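Local atomic coordinates of Iron(III) ABC transporter, periplasmic iron-compound-binding protein (Vibrio cholerae, PDB entry 5GGY), a protein that probably binds ferric siderophores such as iron-loaded Desferal in the periplasm and hands them to an ABC transporter for uptake into the cell. Residues W24-Q36 and H119-A133. Numbering follows the deposited sequence.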
loop_
_atom_site.group_PDB
_atom_site.type_symbol
_atom_site.label_atom_id
_atom_site.label_comp_id
_atom_site.label_asym_id
_atom_site.label_seq_id
_atom_site.Cartn_x
_atom_site.Cartn_y
_atom_site.Cartn_z
ATOM N N TRP A 24 1.281 22.436 1.519
ATOM C CA TRP A 24 -0.056 21.864 1.391
ATOM C C TRP A 24 -0.065 20.340 1.457
ATOM O O TRP A 24 -1.012 19.748 1.979
ATOM C CB TRP A 24 -0.702 22.331 0.087
ATOM C CG TRP A 24 -1.207 23.735 0.161
ATOM C CD1 TRP A 24 -1.262 24.527 1.274
ATOM C CD2 TRP A 24 -1.731 24.521 -0.917
ATOM N NE1 TRP A 24 -1.788 25.756 0.955
ATOM C CE2 TRP A 24 -2.084 25.778 -0.384
ATOM C CE3 TRP A 24 -1.935 24.286 -2.279
ATOM C CZ2 TRP A 24 -2.630 26.794 -1.165
ATOM C CZ3 TRP A 24 -2.478 25.295 -3.052
ATOM C CH2 TRP A 24 -2.819 26.533 -2.494
ATOM N N ASP A 25 0.978 19.707 0.925
ATOM C CA ASP A 25 1.065 18.252 0.959
ATOM C C ASP A 25 1.204 17.780 2.402
ATOM O O ASP A 25 0.521 16.853 2.830
ATOM C CB ASP A 25 2.233 17.752 0.100
ATOM C CG ASP A 25 3.574 18.301 0.547
ATOM O OD1 ASP A 25 3.595 19.351 1.219
ATOM O OD2 ASP A 25 4.608 17.678 0.225
ATOM N N LEU A 26 2.077 18.448 3.150
ATOM C CA LEU A 26 2.276 18.160 4.565
ATOM C C LEU A 26 1.039 18.512 5.379
ATOM O O LEU A 26 0.721 17.838 6.359
ATOM C CB LEU A 26 3.482 18.929 5.104
ATOM C CG LEU A 26 4.845 18.505 4.562
ATOM C CD1 LEU A 26 5.958 19.360 5.156
ATOM C CD2 LEU A 26 5.090 17.022 4.832
ATOM N N LEU A 27 0.354 19.577 4.975
ATOM C CA LEU A 27 -0.890 19.973 5.622
ATOM C C LEU A 27 -1.921 18.866 5.486
ATOM O O LEU A 27 -2.641 18.560 6.433
ATOM C CB LEU A 27 -1.427 21.274 5.022
ATOM C CG LEU A 27 -2.764 21.773 5.576
ATOM C CD1 LEU A 27 -2.740 21.867 7.096
ATOM C CD2 LEU A 27 -3.127 23.118 4.966
ATOM N N GLU A 28 -1.986 18.271 4.299
ATOM C CA GLU A 28 -2.877 17.144 4.051
ATOM C C GLU A 28 -2.504 15.945 4.920
ATOM O O GLU A 28 -3.369 15.324 5.538
ATOM C CB GLU A 28 -2.845 16.746 2.573
ATOM C CG GLU A 28 -3.453 15.377 2.291
ATOM C CD GLU A 28 -3.096 14.855 0.915
ATOM O OE1 GLU A 28 -3.033 13.619 0.745
ATOM O OE2 GLU A 28 -2.886 15.682 0.002
ATOM N N GLN A 29 -1.210 15.636 4.963
ATOM C CA GLN A 29 -0.702 14.485 5.705
ATOM C C GLN A 29 -1.096 14.509 7.179
ATOM O O GLN A 29 -1.619 13.524 7.699
ATOM C CB GLN A 29 0.823 14.403 5.589
ATOM C CG GLN A 29 1.364 14.245 4.170
ATOM C CD GLN A 29 1.169 12.851 3.596
ATOM O OE1 GLN A 29 0.065 12.307 3.605
ATOM N NE2 GLN A 29 2.250 12.269 3.086
ATOM N N VAL A 30 -0.843 15.628 7.854
ATOM C CA VAL A 30 -1.121 15.716 9.286
ATOM C C VAL A 30 -2.620 15.704 9.576
ATOM O O VAL A 30 -3.054 15.164 10.592
ATOM C CB VAL A 30 -0.491 16.980 9.922
ATOM C CG1 VAL A 30 1.019 16.848 9.985
ATOM C CG2 VAL A 30 -0.896 18.235 9.164
ATOM N N LEU A 31 -3.411 16.290 8.682
ATOM C CA LEU A 31 -4.859 16.316 8.859
ATOM C C LEU A 31 -5.451 14.917 8.750
ATOM O O LEU A 31 -6.324 14.544 9.536
ATOM C CB LEU A 31 -5.518 17.244 7.835
ATOM C CG LEU A 31 -5.365 18.749 8.059
ATOM C CD1 LEU A 31 -6.105 19.524 6.979
ATOM C CD2 LEU A 31 -5.859 19.142 9.442
ATOM N N GLU A 32 -4.971 14.149 7.775
ATOM C CA GLU A 32 -5.447 12.787 7.566
ATOM C C GLU A 32 -5.074 11.881 8.734
ATOM O O GLU A 32 -5.736 10.876 8.987
ATOM C CB GLU A 32 -4.888 12.217 6.261
ATOM C CG GLU A 32 -5.362 12.938 5.011
ATOM C CD GLU A 32 -6.803 12.621 4.651
ATOM O OE1 GLU A 32 -7.330 13.254 3.714
ATOM O OE2 GLU A 32 -7.408 11.736 5.296
ATOM N N LEU A 33 -4.010 12.244 9.441
ATOM C CA LEU A 33 -3.563 11.489 10.607
ATOM C C LEU A 33 -4.336 11.887 11.857
ATOM O O LEU A 33 -4.175 11.283 12.914
ATOM C CB LEU A 33 -2.064 11.692 10.837
ATOM C CG LEU A 33 -1.122 11.026 9.832
ATOM C CD1 LEU A 33 0.326 11.369 10.147
ATOM C CD2 LEU A 33 -1.333 9.521 9.833
ATOM N N GLY A 34 -5.182 12.902 11.728
ATOM C CA GLY A 34 -5.946 13.400 12.855
ATOM C C GLY A 34 -5.132 14.351 13.709
ATOM O O GLY A 34 -5.363 14.477 14.908
ATOM N N ILE A 35 -4.171 15.020 13.082
ATOM C CA ILE A 35 -3.334 16.002 13.760
ATOM C C ILE A 35 -3.675 17.402 13.269
ATOM O O ILE A 35 -3.386 17.744 12.126
ATOM C CB ILE A 35 -1.828 15.736 13.522
ATOM C CG1 ILE A 35 -1.437 14.336 14.004
ATOM C CG2 ILE A 35 -0.984 16.796 14.211
ATOM C CD1 ILE A 35 -1.275 14.219 15.508
ATOM N N GLN A 36 -4.300 18.205 14.126
ATOM C CA GLN A 36 -4.655 19.575 13.761
ATOM C C GLN A 36 -3.489 20.528 14.005
ATOM O O GLN A 36 -3.106 20.770 15.152
ATOM C CB GLN A 36 -5.886 20.050 14.537
ATOM C CG GLN A 36 -7.191 19.413 14.102
ATOM C CD GLN A 36 -8.403 20.135 14.660
ATOM O OE1 GLN A 36 -8.277 21.115 15.395
ATOM N NE2 GLN A 36 -9.588 19.655 14.306
ATOM N N HIS A 119 6.321 9.286 3.475
ATOM C CA HIS A 119 6.264 10.416 4.398
ATOM C C HIS A 119 5.059 10.301 5.325
ATOM O O HIS A 119 5.137 10.645 6.504
ATOM C CB HIS A 119 6.214 11.740 3.633
ATOM C CG HIS A 119 7.517 12.123 3.004
ATOM N ND1 HIS A 119 8.665 11.376 3.159
ATOM C CD2 HIS A 119 7.856 13.173 2.221
ATOM C CE1 HIS A 119 9.655 11.949 2.498
ATOM N NE2 HIS A 119 9.190 13.043 1.920
ATOM N N PHE A 120 3.949 9.817 4.778
ATOM C CA PHE A 120 2.720 9.627 5.538
ATOM C C PHE A 120 2.943 8.654 6.687
ATOM O O PHE A 120 2.416 8.837 7.786
ATOM C CB PHE A 120 1.613 9.127 4.612
ATOM C CG PHE A 120 0.270 8.986 5.272
ATOM C CD1 PHE A 120 -0.426 10.098 5.718
ATOM C CD2 PHE A 120 -0.316 7.737 5.403
ATOM C CE1 PHE A 120 -1.670 9.963 6.305
ATOM C CE2 PHE A 120 -1.555 7.595 5.987
ATOM C CZ PHE A 120 -2.235 8.705 6.439
ATOM N N LYS A 121 3.743 7.627 6.431
ATOM C CA LYS A 121 4.053 6.631 7.447
ATOM C C LYS A 121 4.996 7.167 8.519
ATOM O O LYS A 121 4.754 6.987 9.709
ATOM C CB LYS A 121 4.664 5.396 6.796
ATOM C CG LYS A 121 3.729 4.660 5.871
ATOM C CD LYS A 121 4.469 3.567 5.150
ATOM C CE LYS A 121 3.521 2.689 4.370
ATOM N NZ LYS A 121 4.287 1.685 3.596
ATOM N N THR A 122 6.073 7.816 8.084
ATOM C CA THR A 122 7.065 8.372 9.000
ATOM C C THR A 122 6.449 9.406 9.937
ATOM O O THR A 122 6.769 9.448 11.125
ATOM C CB THR A 122 8.239 9.012 8.238
ATOM O OG1 THR A 122 7.732 9.985 7.319
ATOM C CG2 THR A 122 9.018 7.955 7.472
ATOM N N LEU A 123 5.570 10.241 9.393
ATOM C CA LEU A 123 4.865 11.230 10.194
ATOM C C LEU A 123 3.956 10.547 11.212
ATOM O O LEU A 123 3.812 11.015 12.342
ATOM C CB LEU A 123 4.057 12.173 9.296
ATOM C CG LEU A 123 4.856 13.190 8.482
ATOM C CD1 LEU A 123 3.950 13.928 7.511
ATOM C CD2 LEU A 123 5.560 14.171 9.409
ATOM N N ALA A 124 3.354 9.434 10.812
ATOM C CA ALA A 124 2.486 8.677 11.701
ATOM C C ALA A 124 3.285 8.091 12.854
ATOM O O ALA A 124 2.816 8.038 13.989
ATOM C CB ALA A 124 1.781 7.580 10.937
ATOM N N THR A 125 4.503 7.656 12.552
ATOM C CA THR A 125 5.398 7.113 13.564
ATOM C C THR A 125 5.834 8.202 14.546
ATOM O O THR A 125 5.895 7.978 15.757
ATOM C CB THR A 125 6.638 6.463 12.916
ATOM O OG1 THR A 125 6.225 5.401 12.043
ATOM C CG2 THR A 125 7.579 5.914 13.982
ATOM N N LEU A 126 6.119 9.385 14.013
ATOM C CA LEU A 126 6.558 10.512 14.827
ATOM C C LEU A 126 5.463 11.027 15.753
ATOM O O LEU A 126 5.731 11.406 16.891
ATOM C CB LEU A 126 7.053 11.651 13.931
ATOM C CG LEU A 126 8.311 11.376 13.108
ATOM C CD1 LEU A 126 8.623 12.563 12.213
ATOM C CD2 LEU A 126 9.484 11.059 14.020
ATOM N N PHE A 127 4.229 11.043 15.263
ATOM C CA PHE A 127 3.117 11.586 16.038
ATOM C C PHE A 127 2.236 10.490 16.638
ATOM O O PHE A 127 1.156 10.771 17.159
ATOM C CB PHE A 127 2.266 12.518 15.171
ATOM C CG PHE A 127 2.984 13.760 14.724
ATOM C CD1 PHE A 127 3.166 14.823 15.594
ATOM C CD2 PHE A 127 3.469 13.869 13.430
ATOM C CE1 PHE A 127 3.824 15.966 15.181
ATOM C CE2 PHE A 127 4.125 15.006 13.012
ATOM C CZ PHE A 127 4.304 16.059 13.889
ATOM N N GLY A 128 2.703 9.247 16.571
ATOM C CA GLY A 128 1.988 8.130 17.162
ATOM C C GLY A 128 0.620 7.878 16.551
ATOM O O GLY A 128 -0.356 7.659 17.267
ATOM N N LYS A 129 0.552 7.911 15.224
ATOM C CA LYS A 129 -0.701 7.692 14.507
ATOM C C LYS A 129 -0.552 6.593 13.458
ATOM O O LYS A 129 -1.104 6.692 12.364
ATOM C CB LYS A 129 -1.172 8.987 13.842
ATOM C CG LYS A 129 -1.463 10.127 14.806
ATOM C CD LYS A 129 -2.789 9.931 15.527
ATOM C CE LYS A 129 -3.161 11.173 16.329
ATOM N NZ LYS A 129 -4.531 11.089 16.910
ATOM N N GLU A 130 0.196 5.549 13.798
ATOM C CA GLU A 130 0.490 4.471 12.859
ATOM C C GLU A 130 -0.746 3.659 12.477
ATOM O O GLU A 130 -0.906 3.271 11.320
ATOM C CB GLU A 130 1.561 3.544 13.443
ATOM C CG GLU A 130 2.983 4.049 13.248
ATOM C CD GLU A 130 3.839 3.892 14.489
ATOM O OE1 GLU A 130 4.895 3.227 14.407
ATOM O OE2 GLU A 130 3.462 4.444 15.545
ATOM N N ALA A 131 -1.616 3.409 13.452
ATOM C CA ALA A 131 -2.803 2.590 13.229
ATOM C C ALA A 131 -3.777 3.253 12.258
ATOM O O ALA A 131 -4.323 2.602 11.366
ATOM C CB ALA A 131 -3.497 2.294 14.554
ATOM N N VAL A 132 -3.994 4.551 12.442
ATOM C CA VAL A 132 -4.880 5.311 11.570
ATOM C C VAL A 132 -4.270 5.424 10.172
ATOM O O VAL A 132 -4.984 5.382 9.169
ATOM C CB VAL A 132 -5.183 6.714 12.163
ATOM C CG1 VAL A 132 -4.298 6.986 13.372
ATOM C CG2 VAL A 132 -5.035 7.814 11.118
ATOM N N ALA A 133 -2.945 5.537 10.111
ATOM C CA ALA A 133 -2.242 5.604 8.834
ATOM C C ALA A 133 -2.412 4.313 8.043
ATOM O O ALA A 133 -2.630 4.341 6.833
ATOM C CB ALA A 133 -0.771 5.894 9.053
#
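Gln29 faces Phe120 where helix 24-32 crosses helix 119-126, with axes 9.9 Å apart and N-to-C directions 52° from each other, and Leu33 faces Lys129 beyond the helix ends. The first helix closes in a Schellman motif at Gly34, whose positive phi turns the chain toward Ile35; the second breaks at Phe127, and a new helix starts after the N-cap residue Lys129.

Leu33 buries the most surface. It inserts between the two helices of 119-133, its CD2 3.6 Å from Phe120 CE1 and 3.8 Å from both Ala124 CB and Ala133 CB, while CD1 rests against the Ala124 backbone. Phe120, with CG anti to its own nitrogen (chi1 -176°), runs past Leu33 in the opposite direction, and Ala133 O lies in plane at its ring edge. The bent chain of Gln29 brings its amide obliquely alongside this ring, the planes 22° apart, with OE1 3.1 Å from Phe120 CD1. Outside partners hold the amide at both ends: NE2 donates to Ala116 O and OE1 accepts from Ala261 N. Farther along, Lys129 bends at chi2 and lays its methylenes past the C-terminal end of the first helix, CD 3.3 Å from Leu33 O. Ile35 CD1 touches both Lys129 CE (3.7 Å) and Phe127 CB (3.9 Å).

This packing joins helix 24-32 to the hairpin of helices 112-126 and 130-154. Glu32 adds a salt bridge to Lys136 in the latter, whereas Leu26, Leu123 and Phe127 reach strand 80-83, and Ile35 and Phe127 meet Val19 of strand 19-21, so both segments rest on the parallel sheet.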